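Local coordinates for protein diketoreductase (PDB 4E13) that probably oxidises (3S)-3-hydroxyacyl-CoA to 3-oxoacyl-CoA with NAD(+), or runs the reverse reduction, in the manner of a 3-hydroxyacyl-CoA dehydrogenase, at residues T31-N36 against R74-L79; G16-F21 against F144-W149. All coordinates share one frame; numbering follows the deposited sequence.

Contact 1 of 2, residues T31-N36 against R74-L79. With NAD (nicotinamide-adenine-dinucleotide), chain B.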
loop_
_atom_site.group_PDB
_atom_site.type_symbol
_atom_site.label_atom_id
_atom_site.label_comp_id
_atom_site.label_asym_id
_atom_site.label_seq_id
_atom_site.Cartn_x
_atom_site.Cartn_y
_atom_site.Cartn_z
ATOM N N THR A 31 -26.151 -6.106 25.998
ATOM C CA THR A 31 -25.922 -7.275 26.836
ATOM C C THR A 31 -24.658 -7.968 26.334
ATOM O O THR A 31 -24.555 -8.294 25.148
ATOM C CB THR A 31 -27.108 -8.262 26.732
ATOM O OG1 THR A 31 -28.299 -7.621 27.202
ATOM C CG2 THR A 31 -26.846 -9.532 27.548
ATOM N N ALA A 32 -23.693 -8.168 27.225
ATOM C CA ALA A 32 -22.489 -8.905 26.876
ATOM C C ALA A 32 -22.642 -10.359 27.312
ATOM O O ALA A 32 -22.872 -10.648 28.490
ATOM C CB ALA A 32 -21.268 -8.272 27.527
ATOM N N TYR A 33 -22.528 -11.275 26.357
ATOM C CA TYR A 33 -22.663 -12.698 26.658
ATOM C C TYR A 33 -21.325 -13.417 26.630
ATOM O O TYR A 33 -20.513 -13.210 25.721
ATOM C CB TYR A 33 -23.591 -13.382 25.663
ATOM C CG TYR A 33 -23.534 -14.882 25.799
ATOM C CD1 TYR A 33 -24.353 -15.562 26.716
ATOM C CD2 TYR A 33 -22.659 -15.628 25.016
ATOM C CE1 TYR A 33 -24.290 -16.956 26.841
ATOM C CE2 TYR A 33 -22.589 -17.013 25.133
ATOM C CZ TYR A 33 -23.405 -17.668 26.043
ATOM O OH TYR A 33 -23.323 -19.035 26.139
ATOM N N ASP A 34 -21.107 -14.281 27.617
ATOM C CA ASP A 34 -19.911 -15.118 27.628
ATOM C C ASP A 34 -20.237 -16.410 28.388
ATOM O O ASP A 34 -21.335 -16.546 28.937
ATOM C CB ASP A 34 -18.745 -14.366 28.268
ATOM C CG ASP A 34 -17.399 -14.761 27.673
ATOM O OD1 ASP A 34 -17.253 -15.894 27.156
ATOM O OD2 ASP A 34 -16.485 -13.914 27.703
ATOM N N ILE A 35 -19.295 -17.349 28.431
ATOM C CA ILE A 35 -19.632 -18.724 28.814
ATOM C C ILE A 35 -19.921 -18.974 30.296
ATOM O O ILE A 35 -20.730 -19.843 30.626
ATOM C CB ILE A 35 -18.597 -19.736 28.304
ATOM C CG1 ILE A 35 -17.236 -19.480 28.946
ATOM C CG2 ILE A 35 -18.525 -19.673 26.790
ATOM C CD1 ILE A 35 -16.168 -20.456 28.497
ATOM N N ASN A 36 -19.268 -18.258 31.196
ATOM C CA ASN A 36 -19.526 -18.475 32.609
ATOM C C ASN A 36 -19.198 -17.223 33.399
ATOM O O ASN A 36 -18.786 -16.215 32.815
ATOM C CB ASN A 36 -18.749 -19.692 33.122
ATOM C CG ASN A 36 -17.248 -19.544 32.966
ATOM O OD1 ASN A 36 -16.682 -18.461 33.152
ATOM N ND2 ASN A 36 -16.588 -20.645 32.606
ATOM N N ARG A 74 -25.312 -4.973 30.460
ATOM C CA ARG A 74 -25.749 -6.161 31.188
ATOM C C ARG A 74 -24.889 -7.365 30.800
ATOM O O ARG A 74 -24.468 -7.500 29.646
ATOM C CB ARG A 74 -27.228 -6.472 30.937
ATOM C CG ARG A 74 -28.203 -5.352 31.313
ATOM C CD ARG A 74 -29.640 -5.889 31.341
ATOM N NE ARG A 74 -29.902 -6.755 30.193
ATOM C CZ ARG A 74 -29.703 -8.073 30.193
ATOM N NH1 ARG A 74 -29.240 -8.681 31.281
ATOM N NH2 ARG A 74 -29.962 -8.791 29.105
ATOM N N TYR A 75 -24.632 -8.219 31.784
ATOM C CA TYR A 75 -23.836 -9.418 31.599
ATOM C C TYR A 75 -24.745 -10.631 31.679
ATOM O O TYR A 75 -25.663 -10.664 32.503
ATOM C CB TYR A 75 -22.804 -9.506 32.717
ATOM C CG TYR A 75 -21.880 -8.320 32.750
ATOM C CD1 TYR A 75 -20.606 -8.395 32.189
ATOM C CD2 TYR A 75 -22.278 -7.119 33.338
ATOM C CE1 TYR A 75 -19.749 -7.304 32.219
ATOM C CE2 TYR A 75 -21.431 -6.018 33.369
ATOM C CZ TYR A 75 -20.169 -6.118 32.809
ATOM O OH TYR A 75 -19.323 -5.037 32.838
ATOM N N SER A 76 -24.488 -11.628 30.841
ATOM C CA SER A 76 -25.278 -12.853 30.858
ATOM C C SER A 76 -24.439 -14.042 30.418
ATOM O O SER A 76 -23.618 -13.911 29.503
ATOM C CB SER A 76 -26.484 -12.728 29.929
ATOM O OG SER A 76 -27.140 -13.983 29.834
ATOM N N ASP A 77 -24.636 -15.193 31.072
ATOM C CA ASP A 77 -23.989 -16.427 30.632
ATOM C C ASP A 77 -25.025 -17.475 30.282
ATOM O O ASP A 77 -24.740 -18.675 30.266
ATOM C CB ASP A 77 -22.969 -16.954 31.650
ATOM C CG ASP A 77 -23.593 -17.360 32.979
ATOM O OD1 ASP A 77 -24.811 -17.170 33.189
ATOM O OD2 ASP A 77 -22.836 -17.877 33.827
ATOM N N ASP A 78 -26.231 -16.997 29.989
ATOM C CA ASP A 78 -27.345 -17.842 29.564
ATOM C C ASP A 78 -27.825 -17.292 28.232
ATOM O O ASP A 78 -28.521 -16.275 28.186
ATOM C CB ASP A 78 -28.467 -17.778 30.610
ATOM C CG ASP A 78 -29.694 -18.605 30.232
ATOM O OD1 ASP A 78 -29.768 -19.147 29.109
ATOM O OD2 ASP A 78 -30.605 -18.700 31.078
ATOM N N LEU A 79 -27.431 -17.956 27.151
ATOM C CA LEU A 79 -27.661 -17.457 25.802
ATOM C C LEU A 79 -29.132 -17.147 25.546
ATOM O O LEU A 79 -29.462 -16.137 24.915
ATOM C CB LEU A 79 -27.133 -18.454 24.771
ATOM C CG LEU A 79 -27.195 -18.021 23.305
ATOM C CD1 LEU A 79 -26.453 -16.701 23.124
ATOM C CD2 LEU A 79 -26.587 -19.098 22.429
HETATM P PA NAD B . -10.919 -13.268 21.863
HETATM O O1A NAD B . -9.757 -12.906 22.705
HETATM O O2A NAD B . -10.780 -14.336 20.848
HETATM O O5B NAD B . -12.161 -13.620 22.826
HETATM C C5B NAD B . -13.134 -14.599 22.454
HETATM C C4B NAD B . -14.393 -14.352 23.288
HETATM O O4B NAD B . -15.288 -15.460 23.075
HETATM C C3B NAD B . -14.018 -14.396 24.762
HETATM O O3B NAD B . -14.996 -13.691 25.538
HETATM C C2B NAD B . -14.115 -15.884 25.042
HETATM O O2B NAD B . -14.287 -16.097 26.450
HETATM C C1B NAD B . -15.443 -16.110 24.347
HETATM N N9A NAD B . -15.793 -17.541 24.216
HETATM C C8A NAD B . -14.960 -18.575 24.302
HETATM N N7A NAD B . -15.642 -19.670 23.976
HETATM C C5A NAD B . -16.893 -19.314 23.698
HETATM C C6A NAD B . -17.956 -20.032 23.347
HETATM N N6A NAD B . -17.842 -21.349 23.500
HETATM N N1A NAD B . -19.145 -19.464 23.101
HETATM C C2A NAD B . -19.275 -18.077 23.230
HETATM N N3A NAD B . -18.142 -17.352 23.614
HETATM C C4A NAD B . -16.985 -17.993 23.837
HETATM O O3 NAD B . -11.428 -11.932 21.124
HETATM P PN NAD B . -11.139 -11.690 19.561
HETATM O O1N NAD B . -9.931 -12.446 19.162
HETATM O O2N NAD B . -11.186 -10.236 19.292
HETATM O O5D NAD B . -12.423 -12.361 18.861
HETATM C C5D NAD B . -12.240 -13.285 17.787
HETATM C C4D NAD B . -13.372 -13.102 16.776
HETATM O O4D NAD B . -13.323 -11.739 16.312
HETATM C C3D NAD B . -13.039 -13.947 15.560
HETATM O O3D NAD B . -14.172 -14.040 14.684
HETATM C C2D NAD B . -11.961 -13.075 14.944
HETATM O O2D NAD B . -11.756 -13.438 13.570
HETATM C C1D NAD B . -12.690 -11.745 15.020
HETATM N N1N NAD B . -11.807 -10.579 14.787
HETATM C C2N NAD B . -10.669 -10.387 15.579
HETATM C C3N NAD B . -9.819 -9.316 15.322
HETATM C C7N NAD B . -8.695 -9.116 16.116
HETATM O O7N NAD B . -7.826 -8.309 15.792
HETATM N N7N NAD B . -8.632 -9.874 17.208
HETATM C C4N NAD B . -10.095 -8.443 14.276
HETATM C C5N NAD B . -11.235 -8.615 13.499
HETATM C C6N NAD B . -12.095 -9.677 13.753
#
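Tyr33 meets Leu79 because its CG stands anti to the backbone N (chi1 169°) and its ring is turned nearly square to the CA-CB-CG plane. This posture lays one face of the ring under Leu79, whose own CG is likewise anti to N. Leu79 CD1 sits over the middle of the ring, 4.1 Å from the centroid and almost on the normal, a clean CH-pi contact. The two side chains cross at about a right angle, and Leu79 CB closes on Tyr33 CE1 at 3.8 Å. Asp78 N approaches the same ring at its edge.

Beneath these side chains the strands 31-33 and 74-76 pair in parallel, Thr31 with Arg74, Ala32 with Tyr75 and Tyr33 with Ser76. Ala32 N donates to Arg74 O, and Ser76 N to Ala32 O. A third bond, from Asp34 N to Ser76 O, runs on beyond the end of strand 31-33. Arg74, bent at chi3, swings back so that NH2 comes within 2.8 Å of Thr31 OG1, at an angle too poor for a hydrogen bond. Ser76 OG accepts from Asp78 N, an ST turn that leads toward helix 79-82.

Asp34 turns its carboxylate away from strand 74-76 to the NAD adenosine ribose. Its OD2 takes O3B of NAD at 2.6 Å. The other oxygen, OD1, takes O2B of NAD at 3.1 Å. Ile35 N also donates to OD1, and Thr12 OG1 is bonded to OD2, so both oxygens are gripped twice. Ile35 CG2 touches the adenine.

Strand 74-76 is outermost in the sheet of this chain; strand 6-10 lies on the other side of strand 29-33, while helix 37-57 packs against Ala32 and Tyr75, and helix 79-82 against Tyr33 and Ser76.

Contact 2 of 2, residues G16-F21 against F144-W149; sequences GSQIAF and FANHVW. With NAD (nicotinamide-adenine-dinucleotide), chain B.
Gln18 reaches from helix 14-25 into the turn at 146-149 with CG beside its backbone N (chi1 -64°) and the chain extended beyond CG, a conformation that delivers the whole amide to the loop. OE1 accepts from Val148 N at 2.9 Å, the donor lying nearly on the line of the C=O bond. A second bond to OE1, from His147 N at 2.6 Å, is weak, its N-H pointing well short of straight. On the amide's other branch NE2 donates to Asn146 OD1 at 2.7 Å; this bond is nearly straight (165°), and its acceptor lies in the plane of the Gln18 amide. Three bonds to successive loop residues therefore fix the rotation of the amide, and NE2 has a further weak bond to Val14 O of its own helix.

Asn146 can take part although its CB is directed off the helix, since CG anti to N brings OD1 back to Gln18; the two amide planes are 39° apart. Val148 packs its two methyls along one side of Gln18, CG2 3.8 Å from Gln18 CB and CG1 against OE1. Trp149 bends its indole back so that CZ3 comes to 3.8 Å from Gln18 OE1, while His147 CA lies over one indole face.

One residue further along the helix, Ile19 crosses the ring of Phe144 obliquely. Its CG1 rests over the face toward the rim, 3.9 Å from the centroid. Ile19 CD1 meets Phe144 CD1 at 3.5 Å.

Phe144 O is close to C5N of the nicotinamide, and Phe144 N is bonded to the NAD-binding Asn120. Helix 14-25, which carries the last glycine, Gly16, of a sequence that fits the GxGxxG pattern of Rossmann dinucleotide-binding domains, is here tied to the loop bordering the nicotinamide end of the cofactor site.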
loop_
_atom_site.group_PDB
_atom_site.type_symbol
_atom_site.label_atom_id
_atom_site.label_comp_id
_atom_site.label_asym_id
_atom_site.label_seq_id
_atom_site.Cartn_x
_atom_site.Cartn_y
_atom_site.Cartn_z
ATOM N N GLY A 16 -14.825 -8.460 21.095
ATOM C CA GLY A 16 -16.155 -8.469 21.675
ATOM C C GLY A 16 -16.373 -7.344 22.670
ATOM O O GLY A 16 -17.410 -6.673 22.653
ATOM N N SER A 17 -15.393 -7.129 23.540
ATOM C CA SER A 17 -15.495 -6.068 24.533
ATOM C C SER A 17 -15.499 -4.685 23.853
ATOM O O SER A 17 -16.307 -3.828 24.215
ATOM C CB SER A 17 -14.345 -6.155 25.536
ATOM O OG SER A 17 -13.113 -5.888 24.904
ATOM N N GLN A 18 -14.617 -4.466 22.874
ATOM C CA GLN A 18 -14.582 -3.178 22.152
ATOM C C GLN A 18 -15.888 -2.926 21.411
ATOM O O GLN A 18 -16.406 -1.808 21.424
ATOM C CB GLN A 18 -13.447 -3.107 21.128
ATOM C CG GLN A 18 -12.042 -3.174 21.706
ATOM C CD GLN A 18 -10.976 -3.142 20.614
ATOM O OE1 GLN A 18 -11.075 -2.381 19.645
ATOM N NE2 GLN A 18 -9.960 -3.993 20.756
ATOM N N ILE A 19 -16.408 -3.947 20.738
ATOM C CA ILE A 19 -17.666 -3.794 20.037
ATOM C C ILE A 19 -18.780 -3.431 21.020
ATOM O O ILE A 19 -19.505 -2.454 20.811
ATOM C CB ILE A 19 -18.053 -5.074 19.276
ATOM C CG1 ILE A 19 -17.010 -5.398 18.206
ATOM C CG2 ILE A 19 -19.410 -4.895 18.620
ATOM C CD1 ILE A 19 -17.235 -6.733 17.491
ATOM N N ALA A 20 -18.922 -4.229 22.076
ATOM C CA ALA A 20 -19.958 -4.002 23.087
ATOM C C ALA A 20 -19.847 -2.599 23.659
ATOM O O ALA A 20 -20.856 -1.906 23.819
ATOM C CB ALA A 20 -19.828 -5.019 24.219
ATOM N N PHE A 21 -18.621 -2.177 23.967
ATOM C CA PHE A 21 -18.456 -0.925 24.676
ATOM C C PHE A 21 -18.761 0.289 23.804
ATOM O O PHE A 21 -19.423 1.229 24.249
ATOM C CB PHE A 21 -17.077 -0.783 25.304
ATOM C CG PHE A 21 -17.014 0.336 26.275
ATOM C CD1 PHE A 21 -17.384 0.126 27.607
ATOM C CD2 PHE A 21 -16.599 1.606 25.877
ATOM C CE1 PHE A 21 -17.341 1.175 28.539
ATOM C CE2 PHE A 21 -16.553 2.655 26.788
ATOM C CZ PHE A 21 -16.922 2.443 28.123
ATOM N N PHE A 144 -15.066 -5.548 12.332
ATOM C CA PHE A 144 -14.418 -4.402 12.973
ATOM C C PHE A 144 -12.905 -4.536 12.940
ATOM O O PHE A 144 -12.365 -5.604 12.628
ATOM C CB PHE A 144 -14.870 -4.284 14.435
ATOM C CG PHE A 144 -16.331 -3.970 14.592
ATOM C CD1 PHE A 144 -17.293 -4.972 14.472
ATOM C CD2 PHE A 144 -16.748 -2.672 14.859
ATOM C CE1 PHE A 144 -18.651 -4.677 14.616
ATOM C CE2 PHE A 144 -18.095 -2.370 15.003
ATOM C CZ PHE A 144 -19.051 -3.376 14.882
ATOM N N ALA A 145 -12.223 -3.446 13.276
ATOM C CA ALA A 145 -10.773 -3.448 13.385
ATOM C C ALA A 145 -10.368 -3.221 14.836
ATOM O O ALA A 145 -11.039 -2.492 15.574
ATOM C CB ALA A 145 -10.186 -2.362 12.498
ATOM N N ASN A 146 -9.272 -3.840 15.251
ATOM C CA ASN A 146 -8.806 -3.709 16.622
ATOM C C ASN A 146 -8.569 -2.213 16.941
ATOM O O ASN A 146 -7.947 -1.489 16.151
ATOM C CB ASN A 146 -7.514 -4.496 16.799
ATOM C CG ASN A 146 -7.079 -4.573 18.237
ATOM O OD1 ASN A 146 -7.888 -4.411 19.153
ATOM N ND2 ASN A 146 -5.788 -4.803 18.453
ATOM N N HIS A 147 -9.060 -1.781 18.107
ATOM C CA HIS A 147 -9.135 -0.359 18.482
ATOM C C HIS A 147 -10.223 0.317 17.672
ATOM O O HIS A 147 -9.964 1.238 16.893
ATOM C CB HIS A 147 -7.788 0.345 18.316
ATOM C CG HIS A 147 -6.728 -0.187 19.229
ATOM N ND1 HIS A 147 -5.564 0.497 19.506
ATOM C CD2 HIS A 147 -6.659 -1.343 19.931
ATOM C CE1 HIS A 147 -4.823 -0.216 20.337
ATOM N NE2 HIS A 147 -5.466 -1.336 20.612
ATOM N N VAL A 148 -11.450 -0.174 17.853
ATOM C CA VAL A 148 -12.592 0.276 17.068
ATOM C C VAL A 148 -12.871 1.774 17.278
ATOM O O VAL A 148 -13.443 2.432 16.405
ATOM C CB VAL A 148 -13.872 -0.525 17.432
ATOM C CG1 VAL A 148 -13.616 -2.032 17.303
ATOM C CG2 VAL A 148 -14.317 -0.174 18.836
ATOM N N TRP A 149 -12.484 2.307 18.435
ATOM C CA TRP A 149 -12.776 3.702 18.752
ATOM C C TRP A 149 -11.984 4.669 17.866
ATOM O O TRP A 149 -12.419 5.801 17.648
ATOM C CB TRP A 149 -12.511 4.006 20.234
ATOM C CG TRP A 149 -11.067 3.831 20.648
ATOM C CD1 TRP A 149 -10.076 4.780 20.607
ATOM C CD2 TRP A 149 -10.462 2.643 21.167
ATOM N NE1 TRP A 149 -8.897 4.253 21.067
ATOM C CE2 TRP A 149 -9.103 2.943 21.419
ATOM C CE3 TRP A 149 -10.936 1.352 21.445
ATOM C CZ2 TRP A 149 -8.211 2.000 21.936
ATOM C CZ3 TRP A 149 -10.046 0.410 21.963
ATOM C CH2 TRP A 149 -8.701 0.741 22.201
HETATM P PA NAD B . -10.919 -13.268 21.863
HETATM O O1A NAD B . -9.757 -12.906 22.705
HETATM O O2A NAD B . -10.780 -14.336 20.848
HETATM O O5B NAD B . -12.161 -13.620 22.826
HETATM C C5B NAD B . -13.134 -14.599 22.454
HETATM C C4B NAD B . -14.393 -14.352 23.288
HETATM O O4B NAD B . -15.288 -15.460 23.075
HETATM C C3B NAD B . -14.018 -14.396 24.762
HETATM O O3B NAD B . -14.996 -13.691 25.538
HETATM C C2B NAD B . -14.115 -15.884 25.042
HETATM O O2B NAD B . -14.287 -16.097 26.450
HETATM C C1B NAD B . -15.443 -16.110 24.347
HETATM N N9A NAD B . -15.793 -17.541 24.216
HETATM C C8A NAD B . -14.960 -18.575 24.302
HETATM N N7A NAD B . -15.642 -19.670 23.976
HETATM C C5A NAD B . -16.893 -19.314 23.698
HETATM C C6A NAD B . -17.956 -20.032 23.347
HETATM N N6A NAD B . -17.842 -21.349 23.500
HETATM N N1A NAD B . -19.145 -19.464 23.101
HETATM C C2A NAD B . -19.275 -18.077 23.230
HETATM N N3A NAD B . -18.142 -17.352 23.614
HETATM C C4A NAD B . -16.985 -17.993 23.837
HETATM O O3 NAD B . -11.428 -11.932 21.124
HETATM P PN NAD B . -11.139 -11.690 19.561
HETATM O O1N NAD B . -9.931 -12.446 19.162
HETATM O O2N NAD B . -11.186 -10.236 19.292
HETATM O O5D NAD B . -12.423 -12.361 18.861
HETATM C C5D NAD B . -12.240 -13.285 17.787
HETATM C C4D NAD B . -13.372 -13.102 16.776
HETATM O O4D NAD B . -13.323 -11.739 16.312
HETATM C C3D NAD B . -13.039 -13.947 15.560
HETATM O O3D NAD B . -14.172 -14.040 14.684
HETATM C C2D NAD B . -11.961 -13.075 14.944
HETATM O O2D NAD B . -11.756 -13.438 13.570
HETATM C C1D NAD B . -12.690 -11.745 15.020
HETATM N N1N NAD B . -11.807 -10.579 14.787
HETATM C C2N NAD B . -10.669 -10.387 15.579
HETATM C C3N NAD B . -9.819 -9.316 15.322
HETATM C C7N NAD B . -8.695 -9.116 16.116
HETATM O O7N NAD B . -7.826 -8.309 15.792
HETATM N N7N NAD B . -8.632 -9.874 17.208
HETATM C C4N NAD B . -10.095 -8.443 14.276
HETATM C C5N NAD B . -11.235 -8.615 13.499
HETATM C C6N NAD B . -12.095 -9.677 13.753
#

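Both contacts belong to the NAD-binding domain, with centres about 17 Å apart and nearest atoms about 5 Å apart, so they do not touch directly. In chain order 16-21 comes first, then 31-36, 74-79 and 144-149, which nests contact 1 inside the loop closed by contact 2. Helix 14-25 leads straight into strand 29-33, while strand 139-144, which runs into segment 144-149, lies four places from strand 29-33 in the same sheet. NAD bridges the two contacts, which thus meet the cofactor near its two ends, the adenosine end at 31-36 and the nicotinamide end at 144-149.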